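Local coordinates for LbaCas13a H328A (C2c2) (Lachnospiraceae bacterium NK4A179, PDB 5WLH), which binds precursor CRISPR RNA and belongs to the RNA-guided Cas13a nucleases, which probably cut target RNA once guided to it, at residues E83-L88 and I182-K187; S89-K94 and I169-S174; K468-L473 and K1167-I1172; V1156-Q1161 and S1194-S1199. All blocks are in the same frame, centred on the assembly; numbering follows the deposited sequence.

Interaction 1 (E83-L88 and I182-K187); sequences ELQWFL and IAKYLK
K184 and Y185, from the last turn of helix 175-185, reach across to Q85 and L88 on helix 83-96. The backbones stay well apart, with L88 CA and Y185 CA separated by 9.2 Å, and side chains span the distance. K184 sets out with CG anti to its backbone N (chi1 -174°) and crosses the chains of both Q85 and L88 at about a right angle. Its ammonium comes down beside the aliphatic part of the glutamine, where NZ lies 3.3 Å from Q85 CG, and K184 NZ also passes 4.1 Å from L88 CD1. Y185 makes the apolar half of the contact: L88 CB sits at the edge of the tyrosine ring, close to its plane, 4.0 Å from Y185 CE2.

K184 NZ and Q85 NE2 are 3.4 Å apart, but both are donors and do not bond. D358, at the start of helix 357-388, reconciles them: its carboxylate forms a salt bridge with K184 and accepts a weak hydrogen bond from Q85. Within its own helix, K184 lays CG over the centre of the Y185 ring, 3.8 Å above the plane, so one face of the ring is covered by the start of the lysine chain. This is helix-to-helix packing in a helix-rich part of the chain near the N-terminus, about 9 Å from the bound RNA at the nearest atom, consistent with the crRNA-recognition lobe of Cas13a.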
# COMPACT_ATOMS: atom_id res chain seq x y z
N GLU A 83 -35.00 -11.08 21.14
CA GLU A 83 -35.97 -12.17 21.22
C GLU A 83 -36.37 -12.67 19.84
O GLU A 83 -36.51 -13.88 19.63
CB GLU A 83 -37.20 -11.72 22.00
CG GLU A 83 -38.36 -12.71 21.95
CD GLU A 83 -39.71 -12.06 22.21
OE1 GLU A 83 -39.74 -10.97 22.82
OE2 GLU A 83 -40.73 -12.64 21.80
N LEU A 84 -36.55 -11.76 18.88
CA LEU A 84 -36.91 -12.18 17.52
C LEU A 84 -35.69 -12.65 16.75
O LEU A 84 -35.73 -13.70 16.10
CB LEU A 84 -37.64 -11.04 16.79
CG LEU A 84 -38.24 -11.19 15.38
CD1 LEU A 84 -37.24 -11.15 14.22
CD2 LEU A 84 -39.01 -12.50 15.32
N GLN A 85 -34.58 -11.91 16.83
CA GLN A 85 -33.38 -12.28 16.09
C GLN A 85 -32.87 -13.66 16.52
O GLN A 85 -32.23 -14.35 15.72
CB GLN A 85 -32.29 -11.23 16.28
CG GLN A 85 -32.13 -10.27 15.10
CD GLN A 85 -33.34 -9.37 14.90
OE1 GLN A 85 -33.86 -8.79 15.86
NE2 GLN A 85 -33.78 -9.23 13.66
N TRP A 86 -33.15 -14.06 17.75
CA TRP A 86 -32.77 -15.39 18.21
C TRP A 86 -33.83 -16.44 17.84
O TRP A 86 -33.50 -17.62 17.70
CB TRP A 86 -32.52 -15.34 19.72
CG TRP A 86 -32.59 -16.64 20.44
CD1 TRP A 86 -31.54 -17.45 20.78
CD2 TRP A 86 -33.77 -17.28 20.93
NE1 TRP A 86 -32.00 -18.56 21.45
CE2 TRP A 86 -33.37 -18.48 21.55
CE3 TRP A 86 -35.13 -16.96 20.90
CZ2 TRP A 86 -34.27 -19.36 22.14
CZ3 TRP A 86 -36.03 -17.83 21.49
CH2 TRP A 86 -35.60 -19.02 22.10
N PHE A 87 -35.08 -16.01 17.64
CA PHE A 87 -36.11 -16.92 17.14
C PHE A 87 -35.85 -17.28 15.68
O PHE A 87 -36.04 -18.44 15.28
CB PHE A 87 -37.49 -16.28 17.30
CG PHE A 87 -38.61 -17.12 16.75
CD1 PHE A 87 -38.82 -18.41 17.20
CD2 PHE A 87 -39.47 -16.61 15.79
CE1 PHE A 87 -39.86 -19.18 16.70
CE2 PHE A 87 -40.51 -17.37 15.29
CZ PHE A 87 -40.70 -18.66 15.75
N LEU A 88 -35.42 -16.31 14.86
CA LEU A 88 -35.03 -16.61 13.49
C LEU A 88 -33.91 -17.64 13.46
O LEU A 88 -33.93 -18.56 12.62
CB LEU A 88 -34.57 -15.34 12.78
CG LEU A 88 -35.43 -14.08 12.83
CD1 LEU A 88 -34.68 -12.93 12.19
CD2 LEU A 88 -36.75 -14.32 12.13
N ILE A 182 -34.74 -15.22 4.95
CA ILE A 182 -34.18 -15.29 3.61
C ILE A 182 -33.07 -14.26 3.44
O ILE A 182 -31.97 -14.58 2.99
CB ILE A 182 -35.29 -15.11 2.56
CG1 ILE A 182 -36.18 -16.35 2.52
CG2 ILE A 182 -34.70 -14.81 1.20
CD1 ILE A 182 -37.37 -16.22 1.58
N ALA A 183 -33.35 -13.01 3.81
CA ALA A 183 -32.37 -11.96 3.60
C ALA A 183 -31.14 -12.14 4.49
O ALA A 183 -30.03 -11.76 4.10
CB ALA A 183 -33.00 -10.59 3.87
N LYS A 184 -31.31 -12.74 5.67
CA LYS A 184 -30.22 -12.84 6.62
C LYS A 184 -29.42 -14.14 6.48
O LYS A 184 -28.20 -14.13 6.66
CB LYS A 184 -30.74 -12.73 8.06
CG LYS A 184 -29.65 -12.68 9.11
CD LYS A 184 -30.22 -12.52 10.50
CE LYS A 184 -31.19 -11.35 10.57
NZ LYS A 184 -31.21 -10.71 11.92
N TYR A 185 -30.08 -15.25 6.16
CA TYR A 185 -29.44 -16.55 6.22
C TYR A 185 -29.33 -17.29 4.89
O TYR A 185 -28.64 -18.31 4.83
CB TYR A 185 -30.16 -17.46 7.23
CG TYR A 185 -30.14 -16.92 8.64
CD1 TYR A 185 -28.94 -16.79 9.33
CD2 TYR A 185 -31.31 -16.52 9.27
CE1 TYR A 185 -28.91 -16.29 10.62
CE2 TYR A 185 -31.29 -16.02 10.56
CZ TYR A 185 -30.09 -15.91 11.23
OH TYR A 185 -30.06 -15.41 12.52
N LEU A 186 -29.98 -16.82 3.83
CA LEU A 186 -29.97 -17.60 2.60
C LEU A 186 -28.56 -17.72 2.03
O LEU A 186 -27.84 -16.73 1.91
CB LEU A 186 -30.90 -16.98 1.55
CG LEU A 186 -30.96 -17.76 0.24
CD1 LEU A 186 -31.41 -19.19 0.48
CD2 LEU A 186 -31.88 -17.04 -0.72
N LYS A 187 -28.20 -18.95 1.64
CA LYS A 187 -26.92 -19.21 0.99
C LYS A 187 -26.69 -18.26 -0.17
O LYS A 187 -27.59 -18.00 -0.97
CB LYS A 187 -26.87 -20.66 0.51
CG LYS A 187 -25.63 -21.41 0.91
CD LYS A 187 -25.66 -22.84 0.44
CE LYS A 187 -25.01 -23.00 -0.91
NZ LYS A 187 -23.54 -22.78 -0.85

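Interaction 2 (S89-K94 and I169-S174); sequences SEIVKK and IDNKVS
I91 and I169 meet methyl to methyl, with I91 CD1 3.7 Å from I169 CD1 and the two side chains crossing at about a right angle. The apolar contact spreads from this pair. I91 CD1 also reaches V173 CG1 at 4.2 Å, and I169 CD1 nestles against the root of K94, 3.6 Å from K94 CB. The isoleucine delta carbon of I169 therefore sits in the notch between I91 and K94, three residues apart on helix 83-96; around the pair, I95 and F207 touch I169 and I181 touches I91.

Here a helix is covered by an irregular stretch of chain, the connection running from helix 158-166 to helix 175-185. S174 ends that connection as the N-cap of helix 175-185, its OG accepting from I177 N, so the covering loop leads straight into the next helix.

Polar atoms take part in close packing without bonding across the interface. I169 CD1 lies 3.5 Å from the backbone oxygen I91 O. N171 has CG anti to its carbonyl carbon (chi1 -46°), and the amide slides past I91 in the opposite direction, leaving N171 OD1 3.6 Å from I91 CD1. Charges stay apart as well: K94 NZ and D170 OD2 are 6.2 Å from each other. A polar tie between helix and connection comes one residue earlier, where N168 donates its side-chain amide to the carbonyl of K94.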
# COMPACT_ATOMS: atom_id res chain seq x y z
N SER A 89 -32.92 -17.50 14.35
CA SER A 89 -31.80 -18.43 14.35
C SER A 89 -32.24 -19.84 14.72
O SER A 89 -31.68 -20.82 14.21
CB SER A 89 -30.72 -17.95 15.32
OG SER A 89 -29.55 -18.74 15.21
N GLU A 90 -33.25 -19.97 15.59
CA GLU A 90 -33.73 -21.29 15.99
C GLU A 90 -34.49 -21.96 14.86
O GLU A 90 -34.37 -23.18 14.66
CB GLU A 90 -34.60 -21.17 17.24
CG GLU A 90 -34.71 -22.45 18.05
CD GLU A 90 -33.48 -22.73 18.89
OE1 GLU A 90 -33.32 -23.87 19.37
OE2 GLU A 90 -32.66 -21.80 19.07
N ILE A 91 -35.29 -21.19 14.11
CA ILE A 91 -36.01 -21.74 12.97
C ILE A 91 -35.03 -22.29 11.94
O ILE A 91 -35.19 -23.40 11.42
CB ILE A 91 -36.94 -20.68 12.35
CG1 ILE A 91 -38.07 -20.34 13.32
CG2 ILE A 91 -37.51 -21.16 11.03
CD1 ILE A 91 -38.88 -21.56 13.73
N VAL A 92 -33.98 -21.52 11.64
CA VAL A 92 -32.98 -21.95 10.67
C VAL A 92 -32.33 -23.25 11.12
O VAL A 92 -32.18 -24.20 10.34
CB VAL A 92 -31.93 -20.84 10.45
CG1 VAL A 92 -30.66 -21.41 9.86
CG2 VAL A 92 -32.50 -19.76 9.55
N LYS A 93 -31.95 -23.33 12.40
CA LYS A 93 -31.24 -24.50 12.89
C LYS A 93 -32.09 -25.75 12.81
O LYS A 93 -31.59 -26.83 12.45
CB LYS A 93 -30.75 -24.26 14.32
CG LYS A 93 -29.55 -23.32 14.40
CD LYS A 93 -28.34 -23.89 13.65
CE LYS A 93 -28.17 -23.27 12.26
NZ LYS A 93 -27.43 -24.17 11.32
N LYS A 94 -33.38 -25.64 13.12
CA LYS A 94 -34.27 -26.80 13.02
C LYS A 94 -34.43 -27.25 11.58
O LYS A 94 -34.48 -28.46 11.30
CB LYS A 94 -35.62 -26.47 13.64
CG LYS A 94 -35.58 -26.28 15.15
CD LYS A 94 -36.83 -25.60 15.67
CE LYS A 94 -37.02 -25.83 17.17
NZ LYS A 94 -37.51 -27.20 17.48
N ILE A 169 -40.00 -28.19 12.81
CA ILE A 169 -40.55 -26.90 13.20
C ILE A 169 -41.91 -27.12 13.83
O ILE A 169 -42.79 -27.75 13.23
CB ILE A 169 -40.66 -25.94 12.01
CG1 ILE A 169 -39.29 -25.75 11.34
CG2 ILE A 169 -41.24 -24.61 12.46
CD1 ILE A 169 -38.39 -24.77 12.06
N ASP A 170 -42.09 -26.61 15.05
CA ASP A 170 -43.38 -26.63 15.74
C ASP A 170 -43.71 -25.23 16.23
O ASP A 170 -44.13 -25.02 17.37
CB ASP A 170 -43.37 -27.63 16.89
CG ASP A 170 -43.75 -29.03 16.44
OD1 ASP A 170 -44.75 -29.16 15.70
OD2 ASP A 170 -43.05 -29.99 16.81
N ASN A 171 -43.52 -24.24 15.35
CA ASN A 171 -43.78 -22.85 15.66
C ASN A 171 -44.66 -22.24 14.58
O ASN A 171 -44.76 -22.76 13.46
CB ASN A 171 -42.47 -22.05 15.79
CG ASN A 171 -41.43 -22.76 16.64
OD1 ASN A 171 -40.63 -23.55 16.13
ND2 ASN A 171 -41.44 -22.50 17.94
N LYS A 172 -45.31 -21.14 14.93
CA LYS A 172 -46.09 -20.36 13.97
C LYS A 172 -45.19 -19.26 13.43
O LYS A 172 -44.83 -18.32 14.16
CB LYS A 172 -47.34 -19.79 14.64
CG LYS A 172 -48.55 -19.70 13.72
CD LYS A 172 -48.93 -21.06 13.17
CE LYS A 172 -50.40 -21.10 12.75
NZ LYS A 172 -50.84 -22.49 12.42
N VAL A 173 -44.81 -19.37 12.16
CA VAL A 173 -43.95 -18.37 11.54
C VAL A 173 -44.82 -17.46 10.68
O VAL A 173 -45.85 -17.86 10.14
CB VAL A 173 -42.82 -19.02 10.71
CG1 VAL A 173 -42.20 -20.18 11.47
CG2 VAL A 173 -43.33 -19.46 9.35
N SER A 174 -44.40 -16.20 10.58
CA SER A 174 -45.07 -15.21 9.76
C SER A 174 -44.35 -15.06 8.43
O SER A 174 -43.27 -15.62 8.21
CB SER A 174 -45.12 -13.86 10.48
OG SER A 174 -43.81 -13.41 10.79

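Interaction 3 (K468-L473 and K1167-I1172); sequences KKEIEL and KINGAI
Strands 470-472 and 1167-1169 run parallel, 13° apart, and with the flanking K469 and L473 are joined by four backbone hydrogen bonds: K1167 N to K469 O, I471 N to K1167 O, N1169 N to I471 O, and L473 N to N1169 O at 2.7 Å.

E470, E472, K1167 and N1169 lie on one face. The N1169 amide does the most there. Its ND2 donates to E470 OE1 at 2.9 Å, with the acceptor in the plane of the N1169 amide and its anti lone pair used. The same ND2 reaches I471 O at 3.2 Å from above the carbonyl plane, while N1169 N approaches from the opposite face, so one oxygen is gripped by two donors of one residue. E470, with CG anti to its backbone N (chi1 177°), lies alongside K1167 and points the same way; E470 OE1 touches K1167 CD at 3.3 Å, whereas the salt bridge from E470 OE1 to K1167 NZ is long, 4.0 Å. An alanine in place of N1169 would probably leave E470 OE1 without its amide donor and the E470 carboxylate freer to turn.

I471 and I1168 lie on the other face, which is apolar. I1168 CD1 packs on I471 CG1 at 3.7 Å, and L473, just past the strand, meets I1168 CG2 through CD2 at 3.7 Å, with Y1174 against all three residues. G1170 then turns the chain into helix 1171-1180; a CB there would run into L473 O, and its backbone angles would also press one against the preceding carbonyl.

One face thus relies on apolar burial, while the more exposed one holds the E470 carboxylate chiefly through a neutral amide, with charge attraction probably secondary.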
# COMPACT_ATOMS: atom_id res chain seq x y z
N LYS A 468 26.64 2.30 -28.49
CA LYS A 468 25.95 2.22 -29.77
C LYS A 468 25.62 3.62 -30.27
O LYS A 468 25.01 4.43 -29.56
CB LYS A 468 24.67 1.39 -29.64
CG LYS A 468 24.91 -0.10 -29.46
CD LYS A 468 23.60 -0.87 -29.43
CE LYS A 468 23.77 -2.23 -28.76
NZ LYS A 468 22.46 -2.81 -28.35
N LYS A 469 26.04 3.91 -31.49
CA LYS A 469 25.74 5.18 -32.13
C LYS A 469 24.38 5.17 -32.82
O LYS A 469 23.93 6.22 -33.28
CB LYS A 469 26.83 5.55 -33.14
CG LYS A 469 28.18 5.76 -32.50
CD LYS A 469 28.32 7.18 -32.00
CE LYS A 469 29.78 7.54 -31.76
NZ LYS A 469 30.01 9.02 -31.81
N GLU A 470 23.76 4.00 -32.92
CA GLU A 470 22.39 3.87 -33.41
C GLU A 470 21.67 2.87 -32.53
O GLU A 470 22.16 1.76 -32.33
CB GLU A 470 22.34 3.40 -34.86
CG GLU A 470 20.92 3.19 -35.38
CD GLU A 470 20.85 3.22 -36.89
OE1 GLU A 470 19.73 3.12 -37.44
OE2 GLU A 470 21.92 3.36 -37.52
N ILE A 471 20.51 3.27 -32.00
CA ILE A 471 19.70 2.39 -31.17
C ILE A 471 18.28 2.36 -31.71
O ILE A 471 17.87 3.20 -32.51
CB ILE A 471 19.69 2.81 -29.69
CG1 ILE A 471 19.31 4.28 -29.55
CG2 ILE A 471 21.05 2.53 -29.04
CD1 ILE A 471 19.14 4.71 -28.09
N GLU A 472 17.53 1.35 -31.27
CA GLU A 472 16.13 1.18 -31.64
C GLU A 472 15.32 0.95 -30.38
O GLU A 472 15.58 0.02 -29.62
CB GLU A 472 15.95 0.01 -32.61
CG GLU A 472 14.50 -0.21 -33.03
CD GLU A 472 14.35 -1.32 -34.07
OE1 GLU A 472 15.38 -1.88 -34.51
OE2 GLU A 472 13.19 -1.61 -34.46
N LEU A 473 14.31 1.79 -30.16
CA LEU A 473 13.42 1.64 -29.03
C LEU A 473 12.08 1.09 -29.49
O LEU A 473 11.63 1.35 -30.62
CB LEU A 473 13.23 2.99 -28.32
CG LEU A 473 14.44 3.51 -27.52
CD1 LEU A 473 14.97 2.42 -26.62
CD2 LEU A 473 15.54 4.06 -28.43
N LYS A 1167 21.82 8.13 -33.70
CA LYS A 1167 20.58 7.91 -34.42
C LYS A 1167 19.68 7.09 -33.52
O LYS A 1167 20.10 6.05 -33.00
CB LYS A 1167 20.81 7.20 -35.76
CG LYS A 1167 19.58 7.20 -36.66
CD LYS A 1167 19.81 6.39 -37.92
CE LYS A 1167 18.79 6.73 -38.99
NZ LYS A 1167 18.97 5.89 -40.21
N ILE A 1168 18.44 7.56 -33.36
CA ILE A 1168 17.46 6.97 -32.45
C ILE A 1168 16.25 6.56 -33.28
O ILE A 1168 15.52 7.42 -33.78
CB ILE A 1168 17.03 7.95 -31.35
CG1 ILE A 1168 18.22 8.74 -30.81
CG2 ILE A 1168 16.25 7.23 -30.25
CD1 ILE A 1168 19.12 7.93 -29.92
N ASN A 1169 16.04 5.25 -33.41
CA ASN A 1169 14.84 4.70 -34.02
C ASN A 1169 13.83 4.42 -32.92
O ASN A 1169 14.19 3.93 -31.85
CB ASN A 1169 15.18 3.42 -34.79
CG ASN A 1169 16.24 3.66 -35.89
OD1 ASN A 1169 15.96 4.29 -36.90
ND2 ASN A 1169 17.45 3.16 -35.67
N GLY A 1170 12.57 4.74 -33.18
CA GLY A 1170 11.61 4.79 -32.08
C GLY A 1170 11.81 6.02 -31.21
O GLY A 1170 11.66 5.95 -29.98
N ALA A 1171 12.14 7.15 -31.84
CA ALA A 1171 12.60 8.34 -31.13
C ALA A 1171 11.59 8.80 -30.09
O ALA A 1171 11.98 9.15 -28.98
CB ALA A 1171 12.86 9.48 -32.12
N ILE A 1172 10.30 8.83 -30.45
CA ILE A 1172 9.29 9.32 -29.51
C ILE A 1172 9.35 8.52 -28.22
O ILE A 1172 9.22 9.08 -27.13
CB ILE A 1172 7.88 9.31 -30.12
CG1 ILE A 1172 6.83 9.77 -29.09
CG2 ILE A 1172 7.52 7.95 -30.61
CD1 ILE A 1172 6.95 11.19 -28.69

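Interaction 4 (V1156-Q1161 and S1194-S1199); sequences VTLDYQ and SEWTVS
Strands 1157-1160 and 1196-1198 cross at 91°, their axes 9.0 Å apart at closest approach; the CA atoms nearest each other are those of Y1160 and W1196, 7.6 Å apart. No hydrogen bond links the two segments, so side chains do the joining.

Y1160 carries most of it. CG lies anti to the backbone N (chi1 179°); beyond it the ring meets W1196, T1197 and V1198. V1198 covers one face, its CB 4.1 Å above the plane and offset toward the rim, and V1198 CG1 comes within 3.6 Å of Y1160 CE2. W1196 O meets the ring at its edge, in the plane, 3.9 Å from Y1160 CE1. The phenol oxygen passes over the backbone, with Y1160 OH 3.5 Å from T1197 CA. An alanine here would probably open a gap beside T1197 and V1198 and leave the V1198 methyl without the ring it packs on.

L1158, two residues earlier, offers CD2 to the six-membered part of the W1196 indole, 3.9 Å from CZ3, the two side chains crossing at about a right angle. Y1215 of helix 1205-1216 touches both L1158 and W1196, and Y1187 adds its ring to that of Y1160, the planes meeting at about 60°.

Strand 1157-1160 pairs antiparallel with 1166-1169, and 1196-1198 likewise with 1187-1189. Near the protein surface, edge strand 1157-1160 of a small mixed sheet thus crosses one strand of a two-stranded hairpin at about a right angle, with aromatic side chains at the crossing.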
# COMPACT_ATOMS: atom_id res chain seq x y z
N VAL A 1156 9.57 9.35 -35.48
CA VAL A 1156 9.99 7.96 -35.60
C VAL A 1156 11.50 7.83 -35.43
O VAL A 1156 11.98 6.87 -34.82
CB VAL A 1156 9.52 7.39 -36.96
CG1 VAL A 1156 9.88 5.90 -37.09
CG2 VAL A 1156 8.04 7.61 -37.15
N THR A 1157 12.25 8.78 -35.96
CA THR A 1157 13.70 8.63 -36.06
C THR A 1157 14.38 9.96 -35.77
O THR A 1157 14.05 10.97 -36.41
CB THR A 1157 14.08 8.14 -37.46
OG1 THR A 1157 13.54 6.82 -37.67
CG2 THR A 1157 15.59 8.10 -37.63
N LEU A 1158 15.32 9.96 -34.84
CA LEU A 1158 16.18 11.12 -34.63
C LEU A 1158 17.56 10.81 -35.18
O LEU A 1158 18.14 9.77 -34.87
CB LEU A 1158 16.29 11.48 -33.15
CG LEU A 1158 15.20 12.36 -32.55
CD1 LEU A 1158 15.21 12.21 -31.03
CD2 LEU A 1158 15.36 13.83 -32.96
N ASP A 1159 18.08 11.70 -36.02
CA ASP A 1159 19.43 11.53 -36.57
C ASP A 1159 20.25 12.72 -36.09
O ASP A 1159 20.44 13.69 -36.82
CB ASP A 1159 19.38 11.44 -38.08
CG ASP A 1159 20.75 11.20 -38.69
OD1 ASP A 1159 21.66 10.75 -37.96
OD2 ASP A 1159 20.90 11.48 -39.89
N TYR A 1160 20.74 12.63 -34.86
CA TYR A 1160 21.48 13.73 -34.26
C TYR A 1160 22.91 13.69 -34.75
O TYR A 1160 23.62 12.69 -34.52
CB TYR A 1160 21.43 13.65 -32.74
CG TYR A 1160 22.20 14.76 -32.07
CD1 TYR A 1160 21.77 16.08 -32.16
CD2 TYR A 1160 23.38 14.50 -31.38
CE1 TYR A 1160 22.48 17.10 -31.56
CE2 TYR A 1160 24.10 15.52 -30.77
CZ TYR A 1160 23.64 16.82 -30.87
OH TYR A 1160 24.34 17.84 -30.28
N GLN A 1161 23.35 14.75 -35.42
CA GLN A 1161 24.66 14.79 -36.05
C GLN A 1161 25.63 15.72 -35.34
O GLN A 1161 26.69 16.01 -35.89
CB GLN A 1161 24.53 15.19 -37.52
CG GLN A 1161 23.89 14.13 -38.39
CD GLN A 1161 23.09 14.72 -39.54
OE1 GLN A 1161 23.27 15.89 -39.90
NE2 GLN A 1161 22.20 13.92 -40.12
N SER A 1194 18.72 28.02 -31.06
CA SER A 1194 17.79 27.54 -32.08
C SER A 1194 18.37 26.39 -32.89
O SER A 1194 17.95 26.15 -34.02
CB SER A 1194 17.32 28.66 -33.01
OG SER A 1194 16.44 29.55 -32.35
N GLU A 1195 19.31 25.63 -32.29
CA GLU A 1195 19.97 24.51 -32.94
C GLU A 1195 19.79 23.22 -32.13
O GLU A 1195 19.62 23.27 -30.92
CB GLU A 1195 21.47 24.78 -33.09
CG GLU A 1195 21.74 25.92 -34.07
CD GLU A 1195 23.19 26.36 -34.07
OE1 GLU A 1195 23.94 25.96 -33.15
OE2 GLU A 1195 23.58 27.10 -35.01
N TRP A 1196 19.86 22.08 -32.82
CA TRP A 1196 19.76 20.79 -32.13
C TRP A 1196 20.92 20.60 -31.17
O TRP A 1196 22.07 20.93 -31.48
CB TRP A 1196 19.73 19.64 -33.11
CG TRP A 1196 18.44 19.49 -33.79
CD1 TRP A 1196 18.09 19.99 -35.02
CD2 TRP A 1196 17.29 18.80 -33.29
NE1 TRP A 1196 16.78 19.65 -35.31
CE2 TRP A 1196 16.27 18.92 -34.27
CE3 TRP A 1196 17.02 18.11 -32.11
CZ2 TRP A 1196 15.01 18.36 -34.09
CZ3 TRP A 1196 15.76 17.54 -31.94
CH2 TRP A 1196 14.77 17.68 -32.93
N THR A 1197 20.60 20.05 -30.01
CA THR A 1197 21.61 19.69 -29.04
C THR A 1197 21.13 18.44 -28.33
O THR A 1197 20.01 17.98 -28.54
CB THR A 1197 21.88 20.83 -28.06
OG1 THR A 1197 23.04 20.52 -27.27
CG2 THR A 1197 20.67 21.07 -27.16
N VAL A 1198 22.01 17.88 -27.50
CA VAL A 1198 21.65 16.77 -26.63
C VAL A 1198 22.09 17.15 -25.22
O VAL A 1198 23.19 17.68 -25.03
CB VAL A 1198 22.28 15.44 -27.09
CG1 VAL A 1198 23.79 15.55 -27.21
CG2 VAL A 1198 21.88 14.29 -26.14
N SER A 1199 21.21 16.94 -24.24
CA SER A 1199 21.52 17.27 -22.86
C SER A 1199 22.42 16.19 -22.25
O SER A 1199 22.69 15.15 -22.85
CB SER A 1199 20.25 17.39 -22.05
OG SER A 1199 19.61 16.12 -21.97

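In the fold
The four contacts form two clusters on opposite sides of the chain's centre. Interactions 1 and 2, centres 10 Å apart, share helix 83-96 and touch where Y185 packs on V92; interaction 2 is buried and almost wholly apolar, interaction 1 partly buried, with a lysine salt-bridged to an outside carboxylate. Interactions 3 and 4, centres 11 Å apart, meet through the pairing of strands 1157-1160 and 1166-1169, I1168 N lying 2.7 Å from L1158 O. Interaction 3, which brings in a strand nearly 700 residues earlier, rests mainly on backbone hydrogen bonds, with a side-chain amide bond and an apolar face beside them; interaction 4, a surface contact, has none between its segments and depends on aromatic and aliphatic packing.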